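Local coordinates for protein Pcdhgb2 (Mus musculus, PDB 5SZR) that probably mediates calcium-dependent cell adhesion and may help to establish and maintain specific neuronal connections in the brain, at residues Tyr220-Ala225 with Ser233-Ser238; Phe291-Gln296 with Val309-Leu314; Pro179-Thr184 with Leu203-Val208. All coordinates share one frame; numbering follows the deposited sequence.

Contact 1 of 3, residues Tyr220-Ala225 with Ser233-Ser238; sequences YLVHVA and SIAQVS. With MAN (alpha-D-mannopyranose), chain T; MAN (alpha-D-mannopyranose), chain Y; EDO (1,2-ethanediol), chain Z.
The ring of Tyr220 receives the methyl CG1 of Val237 on one face, 3.7 Å above the plane and over its centre, a CH-pi contact 14° off the ring normal. Val237 sets this methyl anti to its own carbonyl carbon (chi1 -59°), which turns CG1 onto the ring. The backbone around Val237 approaches the ring obliquely, with the O of Gln236 and the N of Ser238 near its phenol end. There the N-H of Ser238 gives a weak but nearly straight hydrogen bond to Tyr220 OH at 3.4 Å (163°). Further along, Val222 spreads two methyls against the opposing strand: CG2 rests on Ala235 CB at 3.7 Å, while CG1 comes within 3.3 Å of Ile234 O. Side chains here link the two layers of a beta sandwich, the fifth extracellular cadherin domain, for strand 219-225 belongs to the mixed sheet and pairs in parallel with strand 306-316, whereas strand 232-240 belongs to the other. A classic beta bulge, in which Ile234 and Ala235 both face Val277, lets these two consecutive residues each direct a CB toward strand 219-225. Val224 and Ile234 meet at about a right angle, Val224 CG2 lying 3.7 Å from Ile234 CB and Val224 CG1 equally close to Ile234 CG2. Mannose is O-linked to Ser233 and Ser238. The sugar on Ser233 leans along its strand towards Gln236, its O2 donating a weak hydrogen bond to Gln236 OE1, while Gln236 NE2 is bonded to Ser274 O.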
loop_
_atom_site.group_PDB
_atom_site.type_symbol
_atom_site.label_atom_id
_atom_site.label_comp_id
_atom_site.label_asym_id
_atom_site.label_seq_id
_atom_site.Cartn_x
_atom_site.Cartn_y
_atom_site.Cartn_z
ATOM N N TYR A 220 1.477 -0.967 23.363
ATOM C CA TYR A 220 2.883 -0.730 23.656
ATOM C C TYR A 220 3.132 -0.854 25.152
ATOM O O TYR A 220 2.478 -0.179 25.955
ATOM C CB TYR A 220 3.324 0.650 23.157
ATOM C CG TYR A 220 3.450 0.753 21.647
ATOM C CD1 TYR A 220 4.658 0.488 21.011
ATOM C CD2 TYR A 220 2.365 1.122 20.861
ATOM C CE1 TYR A 220 4.780 0.586 19.633
ATOM C CE2 TYR A 220 2.479 1.223 19.487
ATOM C CZ TYR A 220 3.686 0.953 18.877
ATOM O OH TYR A 220 3.797 1.058 17.508
ATOM N N LEU A 221 4.079 -1.714 25.517
ATOM C CA LEU A 221 4.555 -1.856 26.889
ATOM C C LEU A 221 6.011 -1.404 26.908
ATOM O O LEU A 221 6.867 -2.018 26.261
ATOM C CB LEU A 221 4.407 -3.296 27.371
ATOM C CG LEU A 221 4.777 -3.561 28.830
ATOM C CD1 LEU A 221 3.883 -2.744 29.751
ATOM C CD2 LEU A 221 4.668 -5.039 29.149
ATOM N N VAL A 222 6.290 -0.325 27.636
ATOM C CA VAL A 222 7.599 0.317 27.623
ATOM C C VAL A 222 8.202 0.249 29.018
ATOM O O VAL A 222 7.504 0.465 30.014
ATOM C CB VAL A 222 7.493 1.778 27.140
ATOM C CG1 VAL A 222 8.874 2.416 27.049
ATOM C CG2 VAL A 222 6.779 1.835 25.798
ATOM N N HIS A 223 9.498 -0.049 29.086
ATOM C CA HIS A 223 10.261 -0.034 30.330
ATOM C C HIS A 223 11.225 1.145 30.310
ATOM O O HIS A 223 11.942 1.344 29.324
ATOM C CB HIS A 223 11.044 -1.336 30.520
ATOM C CG HIS A 223 10.189 -2.529 30.814
ATOM N ND1 HIS A 223 9.548 -3.248 29.829
ATOM C CD2 HIS A 223 9.878 -3.137 31.983
ATOM C CE1 HIS A 223 8.877 -4.244 30.377
ATOM N NE2 HIS A 223 9.059 -4.199 31.684
ATOM N N VAL A 224 11.241 1.926 31.390
ATOM C CA VAL A 224 12.130 3.080 31.518
ATOM C C VAL A 224 12.773 3.046 32.899
ATOM O O VAL A 224 12.071 3.100 33.916
ATOM C CB VAL A 224 11.397 4.417 31.316
ATOM C CG1 VAL A 224 12.401 5.553 31.208
ATOM C CG2 VAL A 224 10.504 4.371 30.097
ATOM N N ALA A 225 14.101 2.983 32.934
ATOM C CA ALA A 225 14.810 2.989 34.204
ATOM C C ALA A 225 14.645 4.335 34.897
ATOM O O ALA A 225 14.746 5.395 34.272
ATOM C CB ALA A 225 16.293 2.681 34.002
ATOM N N SER A 233 14.557 9.681 25.001
ATOM C CA SER A 233 13.680 8.915 24.123
ATOM C C SER A 233 13.467 7.515 24.693
ATOM O O SER A 233 14.421 6.741 24.831
ATOM C CB SER A 233 14.281 8.843 22.720
ATOM O OG SER A 233 13.698 7.793 21.960
ATOM N N ILE A 234 12.217 7.188 25.013
ATOM C CA ILE A 234 11.902 5.928 25.674
ATOM C C ILE A 234 11.208 4.918 24.763
ATOM O O ILE A 234 11.196 3.724 25.099
ATOM C CB ILE A 234 11.059 6.158 26.946
ATOM C CG1 ILE A 234 9.672 6.702 26.593
ATOM C CG2 ILE A 234 11.779 7.089 27.913
ATOM C CD1 ILE A 234 8.840 7.068 27.810
ATOM N N ALA A 235 10.628 5.343 23.641
ATOM C CA ALA A 235 9.957 4.430 22.719
ATOM C C ALA A 235 9.659 5.173 21.423
ATOM O O ALA A 235 9.760 6.401 21.350
ATOM C CB ALA A 235 8.668 3.858 23.315
ATOM N N GLN A 236 9.274 4.409 20.400
ATOM C CA GLN A 236 8.897 4.978 19.107
ATOM C C GLN A 236 7.712 4.205 18.549
ATOM O O GLN A 236 7.851 3.030 18.189
ATOM C CB GLN A 236 10.065 4.951 18.122
ATOM C CG GLN A 236 9.742 5.614 16.794
ATOM C CD GLN A 236 10.965 5.799 15.916
ATOM O OE1 GLN A 236 12.025 5.218 16.170
ATOM N NE2 GLN A 236 10.825 6.617 14.878
ATOM N N VAL A 237 6.559 4.861 18.473
ATOM C CA VAL A 237 5.389 4.281 17.827
ATOM C C VAL A 237 5.489 4.511 16.326
ATOM O O VAL A 237 6.115 5.471 15.863
ATOM C CB VAL A 237 4.087 4.876 18.403
ATOM C CG1 VAL A 237 3.996 4.611 19.899
ATOM C CG2 VAL A 237 4.001 6.368 18.108
ATOM N N SER A 238 4.879 3.612 15.554
ATOM C CA SER A 238 4.875 3.718 14.100
ATOM C C SER A 238 3.563 3.160 13.572
ATOM O O SER A 238 3.129 2.085 13.995
ATOM C CB SER A 238 6.062 2.971 13.477
ATOM O OG SER A 238 6.054 3.080 12.063
HETATM C C1 MAN T . 14.459 7.575 20.754
HETATM C C2 MAN T . 13.551 6.500 20.138
HETATM C C3 MAN T . 13.582 5.242 21.000
HETATM C C4 MAN T . 15.029 4.783 21.275
HETATM C C5 MAN T . 15.854 5.935 21.856
HETATM C C6 MAN T . 17.327 5.615 22.003
HETATM O O2 MAN T . 14.017 6.103 18.842
HETATM O O3 MAN T . 12.826 4.185 20.409
HETATM O O4 MAN T . 15.023 3.719 22.208
HETATM O O5 MAN T . 15.754 7.104 20.999
HETATM O O6 MAN T . 17.975 6.800 22.471
HETATM C C1 MAN Y . 7.159 2.340 11.498
HETATM C C2 MAN Y . 7.733 3.459 10.616
HETATM C C3 MAN Y . 6.734 3.827 9.519
HETATM C C4 MAN Y . 6.238 2.590 8.756
HETATM C C5 MAN Y . 5.747 1.493 9.716
HETATM C C6 MAN Y . 5.462 0.188 8.987
HETATM O O2 MAN Y . 8.914 3.030 9.924
HETATM O O3 MAN Y . 7.289 4.762 8.594
HETATM O O4 MAN Y . 5.160 2.971 7.915
HETATM O O5 MAN Y . 6.749 1.221 10.734
HETATM O O6 MAN Y . 4.806 -0.701 9.883
HETATM C C1 EDO Z . 5.617 -3.777 23.413
HETATM O O1 EDO Z . 4.428 -4.362 23.959
HETATM C C2 EDO Z . 6.623 -4.875 23.087
HETATM O O2 EDO Z . 7.481 -4.446 22.022
#

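Contact 2 of 3, residues Phe291-Gln296 with Val309-Leu314; sequences FQLTLQ and VSMRVL. With NAG (2-acetamido-2-deoxy-beta-D-glucopyranose), chain E.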
loop_
_atom_site.group_PDB
_atom_site.type_symbol
_atom_site.label_atom_id
_atom_site.label_comp_id
_atom_site.label_asym_id
_atom_site.label_seq_id
_atom_site.Cartn_x
_atom_site.Cartn_y
_atom_site.Cartn_z
ATOM N N PHE A 291 2.367 4.227 34.511
ATOM C CA PHE A 291 1.285 5.084 34.046
ATOM C C PHE A 291 0.866 4.663 32.645
ATOM O O PHE A 291 1.630 4.039 31.901
ATOM C CB PHE A 291 1.665 6.574 34.081
ATOM C CG PHE A 291 2.875 6.925 33.266
ATOM C CD1 PHE A 291 2.742 7.385 31.968
ATOM C CD2 PHE A 291 4.146 6.824 33.807
ATOM C CE1 PHE A 291 3.857 7.718 31.215
ATOM C CE2 PHE A 291 5.265 7.157 33.065
ATOM C CZ PHE A 291 5.122 7.606 31.769
ATOM N N GLN A 292 -0.368 5.012 32.295
ATOM C CA GLN A 292 -0.969 4.614 31.033
ATOM C C GLN A 292 -1.134 5.814 30.111
ATOM O O GLN A 292 -1.292 6.953 30.557
ATOM C CB GLN A 292 -2.321 3.938 31.261
ATOM C CG GLN A 292 -2.286 2.441 31.021
ATOM C CD GLN A 292 -3.506 1.728 31.567
ATOM O OE1 GLN A 292 -4.102 2.154 32.560
ATOM N NE2 GLN A 292 -3.879 0.626 30.925
ATOM N N LEU A 293 -1.122 5.532 28.812
ATOM C CA LEU A 293 -1.020 6.554 27.785
ATOM C C LEU A 293 -1.763 6.077 26.545
ATOM O O LEU A 293 -1.665 4.904 26.176
ATOM C CB LEU A 293 0.455 6.821 27.460
ATOM C CG LEU A 293 0.875 8.133 26.815
ATOM C CD1 LEU A 293 0.618 9.279 27.777
ATOM C CD2 LEU A 293 2.345 8.059 26.427
ATOM N N THR A 294 -2.501 6.982 25.904
ATOM C CA THR A 294 -3.190 6.676 24.650
ATOM C C THR A 294 -2.687 7.617 23.562
ATOM O O THR A 294 -2.908 8.831 23.635
ATOM C CB THR A 294 -4.707 6.785 24.798
ATOM O OG1 THR A 294 -5.181 5.726 25.639
ATOM C CG2 THR A 294 -5.373 6.665 23.432
ATOM N N LEU A 295 -2.024 7.058 22.557
ATOM C CA LEU A 295 -1.519 7.822 21.427
ATOM C C LEU A 295 -2.438 7.650 20.222
ATOM O O LEU A 295 -3.224 6.702 20.140
ATOM C CB LEU A 295 -0.094 7.394 21.068
ATOM C CG LEU A 295 0.950 7.534 22.179
ATOM C CD1 LEU A 295 1.082 6.235 22.960
ATOM C CD2 LEU A 295 2.297 7.973 21.622
ATOM N N GLN A 296 -2.333 8.588 19.282
ATOM C CA GLN A 296 -3.172 8.591 18.094
ATOM C C GLN A 296 -2.323 8.844 16.858
ATOM O O GLN A 296 -1.458 9.726 16.864
ATOM C CB GLN A 296 -4.277 9.646 18.187
ATOM C CG GLN A 296 -5.077 9.786 16.897
ATOM C CD GLN A 296 -6.187 10.807 16.996
ATOM O OE1 GLN A 296 -7.314 10.478 17.363
ATOM N NE2 GLN A 296 -5.878 12.057 16.665
ATOM N N VAL A 309 -3.936 3.858 19.978
ATOM C CA VAL A 309 -3.187 2.740 20.532
ATOM C C VAL A 309 -2.866 3.052 21.986
ATOM O O VAL A 309 -2.642 4.208 22.359
ATOM C CB VAL A 309 -1.903 2.452 19.717
ATOM C CG1 VAL A 309 -0.916 3.604 19.833
ATOM C CG2 VAL A 309 -1.271 1.137 20.144
ATOM N N SER A 310 -2.869 2.014 22.815
ATOM C CA SER A 310 -2.581 2.158 24.235
ATOM C C SER A 310 -1.108 1.871 24.496
ATOM O O SER A 310 -0.557 0.888 23.986
ATOM C CB SER A 310 -3.455 1.223 25.071
ATOM O OG SER A 310 -3.128 1.329 26.450
ATOM N N MET A 311 -0.476 2.728 25.290
ATOM C CA MET A 311 0.890 2.512 25.744
ATOM C C MET A 311 0.918 2.505 27.264
ATOM O O MET A 311 0.341 3.392 27.901
ATOM C CB MET A 311 1.840 3.584 25.209
ATOM C CG MET A 311 3.238 3.484 25.782
ATOM S SD MET A 311 4.352 4.761 25.188
ATOM C CE MET A 311 4.800 4.104 23.582
ATOM N N ARG A 312 1.578 1.506 27.839
ATOM C CA ARG A 312 1.844 1.464 29.269
ATOM C C ARG A 312 3.343 1.605 29.502
ATOM O O ARG A 312 4.148 0.955 28.826
ATOM C CB ARG A 312 1.324 0.170 29.899
ATOM C CG ARG A 312 1.645 0.061 31.381
ATOM C CD ARG A 312 1.016 -1.166 32.018
ATOM N NE ARG A 312 -0.420 -1.010 32.241
ATOM C CZ ARG A 312 -0.948 -0.402 33.300
ATOM N NH1 ARG A 312 -0.160 0.116 34.235
ATOM N NH2 ARG A 312 -2.264 -0.312 33.426
ATOM N N VAL A 313 3.711 2.461 30.447
ATOM C CA VAL A 313 5.106 2.752 30.750
ATOM C C VAL A 313 5.392 2.255 32.162
ATOM O O VAL A 313 4.737 2.681 33.121
ATOM C CB VAL A 313 5.407 4.252 30.610
ATOM C CG1 VAL A 313 6.855 4.543 30.970
ATOM C CG2 VAL A 313 5.095 4.715 29.187
ATOM N N LEU A 314 6.355 1.344 32.287
ATOM C CA LEU A 314 6.749 0.785 33.574
ATOM C C LEU A 314 8.043 1.448 34.026
ATOM O O LEU A 314 9.080 1.320 33.365
ATOM C CB LEU A 314 6.919 -0.732 33.487
ATOM C CG LEU A 314 5.608 -1.516 33.395
ATOM C CD1 LEU A 314 5.858 -2.978 33.053
ATOM C CD2 LEU A 314 4.845 -1.390 34.706
HETATM C C1 NAG E . -9.358 7.850 18.876
HETATM C C2 NAG E . -10.513 8.001 17.900
HETATM C C3 NAG E . -10.765 9.485 17.640
HETATM C C4 NAG E . -10.940 10.236 18.958
HETATM C C5 NAG E . -9.797 9.907 19.925
HETATM C C6 NAG E . -9.985 10.471 21.315
HETATM C C7 NAG E . -10.700 6.056 16.418
HETATM C C8 NAG E . -10.343 5.470 15.087
HETATM N N2 NAG E . -10.252 7.294 16.656
HETATM O O3 NAG E . -11.912 9.650 16.812
HETATM O O4 NAG E . -10.951 11.639 18.717
HETATM O O5 NAG E . -9.678 8.488 20.080
HETATM O O6 NAG E . -11.014 11.448 21.352
HETATM O O7 NAG E . -11.369 5.439 17.240
#
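Two donors converge on the carbonyl oxygen of Val313: the backbone N of Phe291 at 3.2 Å, lying in the carbonyl plane, and the hydroxyl of Ser290. That hydroxyl also takes a hydrogen bond from Arg312 NH1, tying the arginine back to the partner strand. The return bond, Val313 N to Phe291 O, is nearly straight at 173°. Such antiparallel pairing, with Phe291, Leu293 and Leu295 opposite Val313, Met311 and Val309 in hydrogen-bonded pairs, builds the hairpin of strands 290-299 and 306-316 at the middle of the four-stranded mixed sheet of the fifth extracellular cadherin domain. The tightest bond of the set is Met311 N to Leu293 O at 2.6 Å. On the buried face the side chains pack in a row. Phe291 holds CG between its backbone N and carbonyl carbon (chi1 58°), and its ring lies beside Val313, whose CB sits 3.6 Å above one face, offset toward the rim. Leu295 reaches across to put CD1 3.6 Å from Met311 CB, while Met311 runs alongside Leu293 with SD 4.1 Å from Leu293 CD2. On the other face, Gln292 crosses Arg312 with CG 3.6 Å above one side of the guanidinium, again toward the rim, and with the amide turned 40° from the guanidinium plane. An alanine in place of Gln292 would take away the CG that lies over the guanidinium and would probably leave that group freer to turn, although NH1 would still reach Ser290. Backbone bonds thus hold the strands in register, so the inward face can be wholly apolar while the outward one carries a positive charge.

Contact 3 of 3, residues Pro179-Thr184 with Leu203-Val208; sequences PEYNVT and LHISDV. With CA (calcium ion), chain N; NAG (2-acetamido-2-deoxy-beta-D-glucopyranose), chain D.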
loop_
_atom_site.group_PDB
_atom_site.type_symbol
_atom_site.label_atom_id
_atom_site.label_comp_id
_atom_site.label_asym_id
_atom_site.label_seq_id
_atom_site.Cartn_x
_atom_site.Cartn_y
_atom_site.Cartn_z
ATOM N N PRO A 179 -3.600 -0.421 -9.360
ATOM C CA PRO A 179 -3.489 1.024 -9.601
ATOM C C PRO A 179 -3.591 1.417 -11.067
ATOM O O PRO A 179 -3.868 2.582 -11.367
ATOM C CB PRO A 179 -2.105 1.360 -9.031
ATOM C CG PRO A 179 -1.320 0.110 -9.221
ATOM C CD PRO A 179 -2.294 -1.035 -9.061
ATOM N N GLU A 180 -3.374 0.469 -11.980
ATOM C CA GLU A 180 -3.347 0.756 -13.410
ATOM C C GLU A 180 -4.055 -0.354 -14.174
ATOM O O GLU A 180 -4.015 -1.522 -13.780
ATOM C CB GLU A 180 -1.905 0.912 -13.913
ATOM C CG GLU A 180 -1.764 1.619 -15.246
ATOM C CD GLU A 180 -0.316 1.719 -15.692
ATOM O OE1 GLU A 180 0.123 0.869 -16.496
ATOM O OE2 GLU A 180 0.386 2.641 -15.222
ATOM N N TYR A 181 -4.701 0.016 -15.281
ATOM C CA TYR A 181 -5.444 -0.924 -16.112
ATOM C C TYR A 181 -5.100 -0.730 -17.580
ATOM O O TYR A 181 -5.021 0.403 -18.065
ATOM C CB TYR A 181 -6.958 -0.756 -15.951
ATOM C CG TYR A 181 -7.547 -1.323 -14.685
ATOM C CD1 TYR A 181 -7.666 -2.693 -14.503
ATOM C CD2 TYR A 181 -8.021 -0.486 -13.683
ATOM C CE1 TYR A 181 -8.221 -3.212 -13.348
ATOM C CE2 TYR A 181 -8.575 -0.995 -12.526
ATOM C CZ TYR A 181 -8.674 -2.356 -12.367
ATOM O OH TYR A 181 -9.231 -2.863 -11.221
ATOM N N ASN A 182 -4.922 -1.840 -18.294
ATOM C CA ASN A 182 -4.820 -1.841 -19.752
ATOM C C ASN A 182 -6.047 -2.562 -20.301
ATOM O O ASN A 182 -6.166 -3.786 -20.169
ATOM C CB ASN A 182 -3.524 -2.499 -20.223
ATOM C CG ASN A 182 -2.358 -1.528 -20.267
ATOM O OD1 ASN A 182 -2.550 -0.320 -20.398
ATOM N ND2 ASN A 182 -1.138 -2.053 -20.161
ATOM N N VAL A 183 -6.957 -1.806 -20.910
ATOM C CA VAL A 183 -8.231 -2.328 -21.395
ATOM C C VAL A 183 -8.181 -2.370 -22.915
ATOM O O VAL A 183 -8.053 -1.328 -23.570
ATOM C CB VAL A 183 -9.412 -1.479 -20.902
ATOM C CG1 VAL A 183 -10.733 -2.111 -21.306
ATOM C CG2 VAL A 183 -9.338 -1.304 -19.389
ATOM N N THR A 184 -8.289 -3.575 -23.474
ATOM C CA THR A 184 -8.236 -3.792 -24.914
ATOM C C THR A 184 -9.651 -3.944 -25.460
ATOM O O THR A 184 -10.373 -4.872 -25.078
ATOM C CB THR A 184 -7.405 -5.029 -25.252
ATOM O OG1 THR A 184 -6.024 -4.774 -24.969
ATOM C CG2 THR A 184 -7.559 -5.388 -26.723
ATOM N N LEU A 203 -5.772 2.921 -18.102
ATOM C CA LEU A 203 -6.506 3.591 -17.036
ATOM C C LEU A 203 -5.607 3.791 -15.825
ATOM O O LEU A 203 -5.002 2.834 -15.325
ATOM C CB LEU A 203 -7.750 2.793 -16.641
ATOM C CG LEU A 203 -8.774 2.648 -17.766
ATOM C CD1 LEU A 203 -10.030 1.945 -17.267
ATOM C CD2 LEU A 203 -9.098 4.015 -18.342
ATOM N N HIS A 204 -5.521 5.032 -15.364
ATOM C CA HIS A 204 -4.815 5.378 -14.141
ATOM C C HIS A 204 -5.845 5.588 -13.040
ATOM O O HIS A 204 -6.730 6.440 -13.172
ATOM C CB HIS A 204 -3.967 6.632 -14.340
ATOM C CG HIS A 204 -2.757 6.410 -15.191
ATOM N ND1 HIS A 204 -2.177 5.169 -15.350
ATOM C CD2 HIS A 204 -2.015 7.269 -15.931
ATOM C CE1 HIS A 204 -1.132 5.274 -16.151
ATOM N NE2 HIS A 204 -1.012 6.537 -16.517
ATOM N N ILE A 205 -5.741 4.806 -11.973
ATOM C CA ILE A 205 -6.668 4.901 -10.851
ATOM C C ILE A 205 -6.075 5.860 -9.826
ATOM O O ILE A 205 -4.994 5.605 -9.285
ATOM C CB ILE A 205 -6.933 3.525 -10.224
ATOM C CG1 ILE A 205 -7.419 2.528 -11.282
ATOM C CG2 ILE A 205 -7.943 3.648 -9.095
ATOM C CD1 ILE A 205 -8.769 2.866 -11.877
ATOM N N SER A 206 -6.774 6.964 -9.566
ATOM C CA SER A 206 -6.290 7.966 -8.626
ATOM C C SER A 206 -6.726 7.627 -7.198
ATOM O O SER A 206 -7.695 6.896 -6.971
ATOM C CB SER A 206 -6.784 9.361 -9.019
ATOM O OG SER A 206 -8.196 9.410 -9.058
ATOM N N ASP A 207 -5.997 8.179 -6.234
ATOM C CA ASP A 207 -6.145 7.786 -4.838
ATOM C C ASP A 207 -7.231 8.586 -4.130
ATOM O O ASP A 207 -7.442 9.770 -4.409
ATOM C CB ASP A 207 -4.821 7.950 -4.087
ATOM C CG ASP A 207 -4.904 7.480 -2.639
ATOM O OD1 ASP A 207 -5.170 6.279 -2.418
ATOM O OD2 ASP A 207 -4.691 8.307 -1.724
ATOM N N VAL A 208 -7.917 7.915 -3.211
ATOM C CA VAL A 208 -8.859 8.510 -2.274
ATOM C C VAL A 208 -8.411 8.109 -0.872
ATOM O O VAL A 208 -7.800 7.052 -0.681
ATOM C CB VAL A 208 -10.308 8.049 -2.570
ATOM C CG1 VAL A 208 -11.271 8.461 -1.471
ATOM C CG2 VAL A 208 -10.772 8.611 -3.907
HETATM CA CA CA N . -6.654 5.007 -1.147
HETATM C C1 NAG D . 0.041 -1.219 -20.186
HETATM C C2 NAG D . 0.969 -1.507 -19.007
HETATM C C3 NAG D . 2.152 -0.548 -19.033
HETATM C C4 NAG D . 2.883 -0.656 -20.365
HETATM C C5 NAG D . 1.907 -0.404 -21.516
HETATM C C6 NAG D . 2.531 -0.599 -22.882
HETATM C C7 NAG D . 0.072 -2.464 -16.933
HETATM C C8 NAG D . -0.678 -2.190 -15.664
HETATM N N2 NAG D . 0.262 -1.415 -17.738
HETATM O O3 NAG D . 3.027 -0.841 -17.950
HETATM O O4 NAG D . 3.954 0.285 -20.402
HETATM O O5 NAG D . 0.792 -1.310 -21.431
HETATM O O6 NAG D . 2.882 -1.959 -23.104
HETATM O O7 NAG D . 0.485 -3.585 -17.215
#
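Leu203 fits against two bumps of the neighbouring strand, its CB meeting Tyr181 CB at 3.7 Å and its CD1 meeting Val183 CG2 at 3.9 Å. Tyr181 and Val183 are two residues apart, so the leucine reaches both from one backbone position. Beyond the tyrosine, Ile205 fills the next hollow: CD1 comes up to the edge of the Tyr181 ring, in its plane, 3.9 Å from CD2, while Ile205 CB lies 3.4 Å from Pro179 O. Ile205 keeps CG1 anti to its carbonyl carbon (chi1 -55°), which sends that branch to the ring. Three backbone hydrogen bonds fix this register: Tyr181 and Leu203 exchange two, and Ile205 N bonds to Pro179 O, giving the antiparallel hairpin of strands 180-189 and 196-206 in the fourth extracellular cadherin domain. Phe155 touches both Val183 and Leu203. On the other side of the hairpin Glu180 and His204 lie side by side. Glu180 CG touches the imidazole at its edge, in plane, and OE2 is 3.2 Å from CE1, with the carboxylate turned 49° from the ring. The second oxygen, OE1, accepts N2-H of the N-acetylglucosamine linked to Asn182, at 2.6 Å. Past the hairpin the chain enters the junction with the next domain as a DXNDN calcium-binding sequence. Asp207 OD1 (2.3 Å) and Val208 O bind a calcium ion that Glu121, Glu176, Asp210 and Asp243 also bind. The chemistry is thus sorted by place: an apolar fit inside the domain, a metal at its end, and outside a carboxylate bonded to the glycan and lying beside a histidine, whose negative charge would probably favour a protonated imidazole.

Contacts 1 and 2 belong to one cadherin domain and are both largely buried, but they join it differently. Contact 2 lies within a sheet and rests on a regular set of backbone bonds; contact 1 bridges the two sheets and depends chiefly on side chains, with one weak polar bond. They meet where strand 219-225 runs beside strand 306-316, Tyr220 O lying 2.7 Å from Arg312 N in a probable hydrogen bond. Contact 3 repeats the hairpin of contact 2 in the preceding domain, its centre about 41 Å from either. Only partly buried, it brings calcium and an asparagine-linked sugar close to its apolar core, whereas the sugars of contact 1 hang on serines.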